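Local coordinates for putative alpha-L-fucosidase (Bacteroides thetaiotaomicron VPI-5482, PDB 3GZA), which probably releases alpha-L-fucose from fucosylated glycans by hydrolysing the alpha-fucosidic bond, at residues A268-P273 / A311-G316; R275-R280 / I293-T298. All coordinates share one frame; numbering follows the deposited sequence.

Contact 1 of 2, residues A268-P273 / A311-G316; sequences AMADTP and ATLILG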
loop_
_atom_site.group_PDB
_atom_site.type_symbol
_atom_site.label_atom_id
_atom_site.label_comp_id
_atom_site.label_asym_id
_atom_site.label_seq_id
_atom_site.Cartn_x
_atom_site.Cartn_y
_atom_site.Cartn_z
ATOM N N ALA A 268 -32.724 -1.523 17.485
ATOM C CA ALA A 268 -31.707 -2.331 18.132
ATOM C C ALA A 268 -31.093 -3.477 17.339
ATOM O O ALA A 268 -31.754 -4.269 16.684
ATOM C CB ALA A 268 -32.255 -2.882 19.465
HETATM N N MSE A 269 -29.792 -3.550 17.435
HETATM C CA MSE A 269 -28.996 -4.626 16.876
HETATM C C MSE A 269 -28.339 -5.378 18.035
HETATM O O MSE A 269 -27.856 -4.781 18.978
HETATM C CB MSE A 269 -27.899 -4.069 15.989
HETATM C CG MSE A 269 -27.094 -5.064 15.356
HETATM SE SE MSE A 269 -25.373 -5.423 16.237
HETATM C CE MSE A 269 -24.413 -3.955 15.466
ATOM N N ALA A 270 -28.398 -6.710 17.993
ATOM C CA ALA A 270 -27.677 -7.581 18.934
ATOM C C ALA A 270 -26.637 -8.314 18.124
ATOM O O ALA A 270 -26.837 -8.576 16.928
ATOM C CB ALA A 270 -28.629 -8.588 19.601
ATOM N N ASP A 271 -25.477 -8.609 18.722
ATOM C CA ASP A 271 -24.474 -9.357 17.995
ATOM C C ASP A 271 -23.625 -10.203 18.931
ATOM O O ASP A 271 -23.531 -9.895 20.123
ATOM C CB ASP A 271 -23.604 -8.491 17.051
ATOM C CG ASP A 271 -22.693 -7.480 17.736
ATOM O OD1 ASP A 271 -22.743 -7.216 18.946
ATOM O OD2 ASP A 271 -21.877 -6.874 16.967
ATOM N N THR A 272 -23.049 -11.251 18.352
ATOM C CA THR A 272 -22.159 -12.119 19.105
ATOM C C THR A 272 -21.375 -12.984 18.145
ATOM O O THR A 272 -21.864 -13.378 17.124
ATOM C CB THR A 272 -22.929 -13.059 20.064
ATOM O OG1 THR A 272 -22.012 -13.915 20.787
ATOM C CG2 THR A 272 -23.969 -13.951 19.333
ATOM N N PRO A 273 -20.128 -13.246 18.500
ATOM C CA PRO A 273 -19.435 -14.281 17.738
ATOM C C PRO A 273 -20.125 -15.622 18.020
ATOM O O PRO A 273 -20.675 -15.813 19.107
ATOM C CB PRO A 273 -18.049 -14.338 18.373
ATOM C CG PRO A 273 -18.051 -13.527 19.507
ATOM C CD PRO A 273 -19.288 -12.684 19.579
ATOM N N ALA A 311 -34.966 -6.976 18.661
ATOM C CA ALA A 311 -33.675 -6.673 18.107
ATOM C C ALA A 311 -33.327 -7.718 17.019
ATOM O O ALA A 311 -33.590 -8.886 17.177
ATOM C CB ALA A 311 -32.580 -6.679 19.232
ATOM N N THR A 312 -32.741 -7.282 15.917
ATOM C CA THR A 312 -32.206 -8.161 14.916
ATOM C C THR A 312 -30.827 -8.614 15.381
ATOM O O THR A 312 -29.987 -7.811 15.804
ATOM C CB THR A 312 -32.221 -7.521 13.542
ATOM O OG1 THR A 312 -33.602 -7.505 13.101
ATOM C CG2 THR A 312 -31.328 -8.302 12.529
ATOM N N LEU A 313 -30.581 -9.913 15.279
ATOM C CA LEU A 313 -29.388 -10.567 15.790
ATOM C C LEU A 313 -28.402 -10.842 14.669
ATOM O O LEU A 313 -28.773 -11.431 13.629
ATOM C CB LEU A 313 -29.800 -11.881 16.431
ATOM C CG LEU A 313 -28.716 -12.863 16.889
ATOM C CD1 LEU A 313 -27.853 -12.241 18.032
ATOM C CD2 LEU A 313 -29.289 -14.246 17.335
ATOM N N ILE A 314 -27.138 -10.477 14.896
ATOM C CA ILE A 314 -26.077 -10.734 13.963
ATOM C C ILE A 314 -25.074 -11.735 14.551
ATOM O O ILE A 314 -24.505 -11.474 15.594
ATOM C CB ILE A 314 -25.334 -9.451 13.508
ATOM C CG1 ILE A 314 -26.365 -8.468 12.908
ATOM C CG2 ILE A 314 -24.209 -9.821 12.499
ATOM C CD1 ILE A 314 -25.730 -7.112 12.388
ATOM N N LEU A 315 -24.888 -12.856 13.876
ATOM C CA LEU A 315 -23.920 -13.827 14.294
ATOM C C LEU A 315 -22.575 -13.644 13.601
ATOM O O LEU A 315 -22.532 -13.534 12.367
ATOM C CB LEU A 315 -24.445 -15.243 13.980
ATOM C CG LEU A 315 -25.746 -15.725 14.637
ATOM C CD1 LEU A 315 -26.176 -17.067 14.029
ATOM C CD2 LEU A 315 -25.589 -15.824 16.161
ATOM N N GLY A 316 -21.491 -13.683 14.367
ATOM C CA GLY A 316 -20.139 -13.597 13.799
ATOM C C GLY A 316 -19.585 -14.950 13.454
ATOM O O GLY A 316 -19.301 -15.820 14.341
#
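M269, present as selenomethionine, sends CG anti to its backbone N (chi1 -178°), and I314 extends its chain to CD1; the two side chains cross obliquely, with M269 CG 3.9 Å from I314 CD1. On the opposite face of the sheet, T272 turns OG1 anti to its backbone N (chi1 180°), which sets CG2 between that nitrogen and the carbonyl carbon, 4.0 Å from L315 CD2. These side chains lie side by side, pointing the same way. A270 offers only CB, which L313 CD1 approaches to 4.1 Å. The strands run parallel, and five backbone hydrogen bonds join them; A270 N to T312 O is the straightest, 2.9 Å long and 174° at the hydrogen. Helix 296-304 links them as a beta-alpha-beta unit of the TIM barrel expected for this family. A270, T272, L313 and L315 face outward, where L313 and L315 reach helix 327-344, while M269, D271, T312 and I314 face the barrel interior, D271 OD1 accepting a hydrogen bond from W219 NE1. Threonine suits its place because its methyl packs on leucine while T272 OG1 donates to P273 O at 2.9 Å. An alanine here would probably leave P273 O without that donor and open a gap beside the L315 CD2 methyl. G316, lacking a CB, lets its backbone approach P273, their CA atoms 4.1 Å apart.

Contact 2 of 2, residues R275-R280 / I293-T298; sequences RGANGR and IYPLNT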
loop_
_atom_site.group_PDB
_atom_site.type_symbol
_atom_site.label_atom_id
_atom_site.label_comp_id
_atom_site.label_asym_id
_atom_site.label_seq_id
_atom_site.Cartn_x
_atom_site.Cartn_y
_atom_site.Cartn_z
ATOM N N ARG A 275 -18.273 -18.280 18.083
ATOM C CA ARG A 275 -17.208 -18.857 18.860
ATOM C C ARG A 275 -16.994 -18.051 20.141
ATOM O O ARG A 275 -15.977 -17.334 20.335
ATOM C CB ARG A 275 -15.954 -18.936 18.037
ATOM C CG ARG A 275 -16.069 -19.998 16.946
ATOM C CD ARG A 275 -14.870 -20.051 16.007
ATOM N NE ARG A 275 -14.934 -21.285 15.212
ATOM C CZ ARG A 275 -13.889 -22.010 14.811
ATOM N NH1 ARG A 275 -12.643 -21.607 15.022
ATOM N NH2 ARG A 275 -14.092 -23.161 14.176
ATOM N N GLY A 276 -17.973 -18.194 21.034
ATOM C CA GLY A 276 -17.993 -17.442 22.286
ATOM C C GLY A 276 -18.066 -18.270 23.551
ATOM O O GLY A 276 -18.288 -17.725 24.620
ATOM N N ALA A 277 -17.877 -19.586 23.474
ATOM C CA ALA A 277 -17.920 -20.452 24.612
ATOM C C ALA A 277 -16.542 -20.663 25.246
ATOM O O ALA A 277 -15.529 -20.303 24.675
ATOM C CB ALA A 277 -18.516 -21.861 24.196
ATOM N N ASN A 278 -16.577 -21.191 26.456
ATOM C CA ASN A 278 -15.420 -21.639 27.203
ATOM C C ASN A 278 -14.413 -20.534 27.450
ATOM O O ASN A 278 -13.221 -20.783 27.547
ATOM C CB ASN A 278 -14.767 -22.802 26.440
ATOM C CG ASN A 278 -15.752 -23.959 26.201
ATOM O OD1 ASN A 278 -16.529 -24.305 27.078
ATOM N ND2 ASN A 278 -15.712 -24.557 25.005
ATOM N N GLY A 279 -14.930 -19.316 27.572
ATOM C CA GLY A 279 -14.062 -18.173 27.901
ATOM C C GLY A 279 -13.488 -17.457 26.722
ATOM O O GLY A 279 -12.686 -16.514 26.878
ATOM N N ARG A 280 -13.841 -17.903 25.514
ATOM C CA ARG A 280 -13.426 -17.260 24.283
ATOM C C ARG A 280 -14.515 -16.319 23.758
ATOM O O ARG A 280 -15.645 -16.311 24.245
ATOM C CB ARG A 280 -13.085 -18.301 23.225
ATOM C CG ARG A 280 -12.019 -19.257 23.684
ATOM C CD ARG A 280 -10.618 -18.675 23.563
ATOM N NE ARG A 280 -10.152 -18.589 22.181
ATOM C CZ ARG A 280 -9.206 -17.774 21.729
ATOM N NH1 ARG A 280 -8.645 -16.858 22.509
ATOM N NH2 ARG A 280 -8.901 -17.792 20.462
ATOM N N ILE A 293 -17.392 -23.083 19.916
ATOM C CA ILE A 293 -18.681 -22.641 19.387
ATOM C C ILE A 293 -19.749 -22.739 20.485
ATOM O O ILE A 293 -19.702 -23.623 21.321
ATOM C CB ILE A 293 -19.154 -23.475 18.157
ATOM C CG1 ILE A 293 -19.179 -24.950 18.453
ATOM C CG2 ILE A 293 -18.241 -23.159 16.954
ATOM C CD1 ILE A 293 -19.711 -25.843 17.285
ATOM N N TYR A 294 -20.663 -21.765 20.547
ATOM C CA TYR A 294 -21.707 -21.828 21.550
ATOM C C TYR A 294 -22.595 -23.045 21.405
ATOM O O TYR A 294 -22.963 -23.401 20.289
ATOM C CB TYR A 294 -22.617 -20.584 21.478
ATOM C CG TYR A 294 -22.128 -19.350 22.253
ATOM C CD1 TYR A 294 -21.912 -19.431 23.595
ATOM C CD2 TYR A 294 -21.906 -18.163 21.620
ATOM C CE1 TYR A 294 -21.473 -18.345 24.321
ATOM C CE2 TYR A 294 -21.495 -17.058 22.315
ATOM C CZ TYR A 294 -21.282 -17.146 23.667
ATOM O OH TYR A 294 -20.887 -16.023 24.433
ATOM N N PRO A 295 -22.924 -23.708 22.517
ATOM C CA PRO A 295 -23.943 -24.744 22.474
ATOM C C PRO A 295 -25.278 -24.247 21.946
ATOM O O PRO A 295 -25.625 -23.048 22.074
ATOM C CB PRO A 295 -24.086 -25.148 23.950
ATOM C CG PRO A 295 -22.822 -24.825 24.518
ATOM C CD PRO A 295 -22.285 -23.661 23.855
ATOM N N LEU A 296 -26.048 -25.166 21.377
ATOM C CA LEU A 296 -27.373 -24.830 20.871
ATOM C C LEU A 296 -28.264 -24.207 21.940
ATOM O O LEU A 296 -28.976 -23.246 21.647
ATOM C CB LEU A 296 -28.039 -26.109 20.310
ATOM C CG LEU A 296 -29.487 -25.937 19.802
ATOM C CD1 LEU A 296 -29.534 -24.994 18.654
ATOM C CD2 LEU A 296 -30.138 -27.280 19.464
ATOM N N ASN A 297 -28.228 -24.704 23.173
ATOM C CA ASN A 297 -29.082 -24.183 24.230
ATOM C C ASN A 297 -28.752 -22.711 24.521
ATOM O O ASN A 297 -29.653 -21.879 24.693
ATOM C CB ASN A 297 -29.057 -25.028 25.509
ATOM N N THR A 298 -27.470 -22.376 24.523
ATOM C CA THR A 298 -27.073 -20.971 24.691
ATOM C C THR A 298 -27.512 -20.084 23.533
ATOM O O THR A 298 -28.021 -18.968 23.758
ATOM C CB THR A 298 -25.560 -20.886 24.916
ATOM O OG1 THR A 298 -25.233 -21.743 26.013
ATOM C CG2 THR A 298 -25.169 -19.456 25.282
#
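One face of the Y294 ring is covered by the G276 backbone. G276 CA makes a CH-pi contact 3.9 Å from the ring centroid, G276 C stands 3.4 Å above the ring plane, offset toward the rim, and A277 N follows over the same face, also near the rim. G276 O lies 3.1 Å from Y294 OH. The other flat group, the R275 guanidinium, is met obliquely by I293 CG2, which also touches the aliphatic part of the arginine, 3.8 Å from R275 CG. Chi1 (-71°) sets R275 CG anti to the carbonyl carbon, and from CG the chain runs extended to NE; beyond it NH2 forms a salt bridge with D329 of helix 327-344, a residue that I293 touches as well. Glycine is needed at G276 because a CB there would point at the ring and stand only 2.4 Å from Y294 CE2, a clash. The methyl of A277 fits here: CB lies 3.6 Å from I293 O and is bordered by Y294 CD1 and P295 CD. A277 also opens a type I' turn to R280, closed by the bond from R280 N to A277 O, with G279 at a backbone conformation that a side chain would strain. P295 holds the N-cap position of helix 296-304; through this contact the loop after strand 264-273 packs against the lead-in to that helix. The contact probably owes much to dispersion between a peptide and an aromatic face and between aliphatic groups, while the arginine's charge is met by D329.

How the contacts relate
Contact 2 is nested within the chain excursion that contact 1 closes, between strand 264-273 and strand 312-317. Their centres are 15 Å apart, yet the contacts touch: Y294 CE2 lies 3.5 Å from both T272 OG1 and P273 O, resting the tyrosine on the end of the strand. Contact 1 lies nearer the bound buffer molecule, HEPES, about 4 Å from the M269 side chain; the side chain of D271 is about 4 Å from an ethanediol, probably from the crystallisation liquor. Both side chains face the barrel interior, where the active-site pocket of a TIM-barrel glycosidase would be expected. The Y294 side chain is about 11 Å from the buffer, and the R275 side chain about 10 Å from the sodium ion.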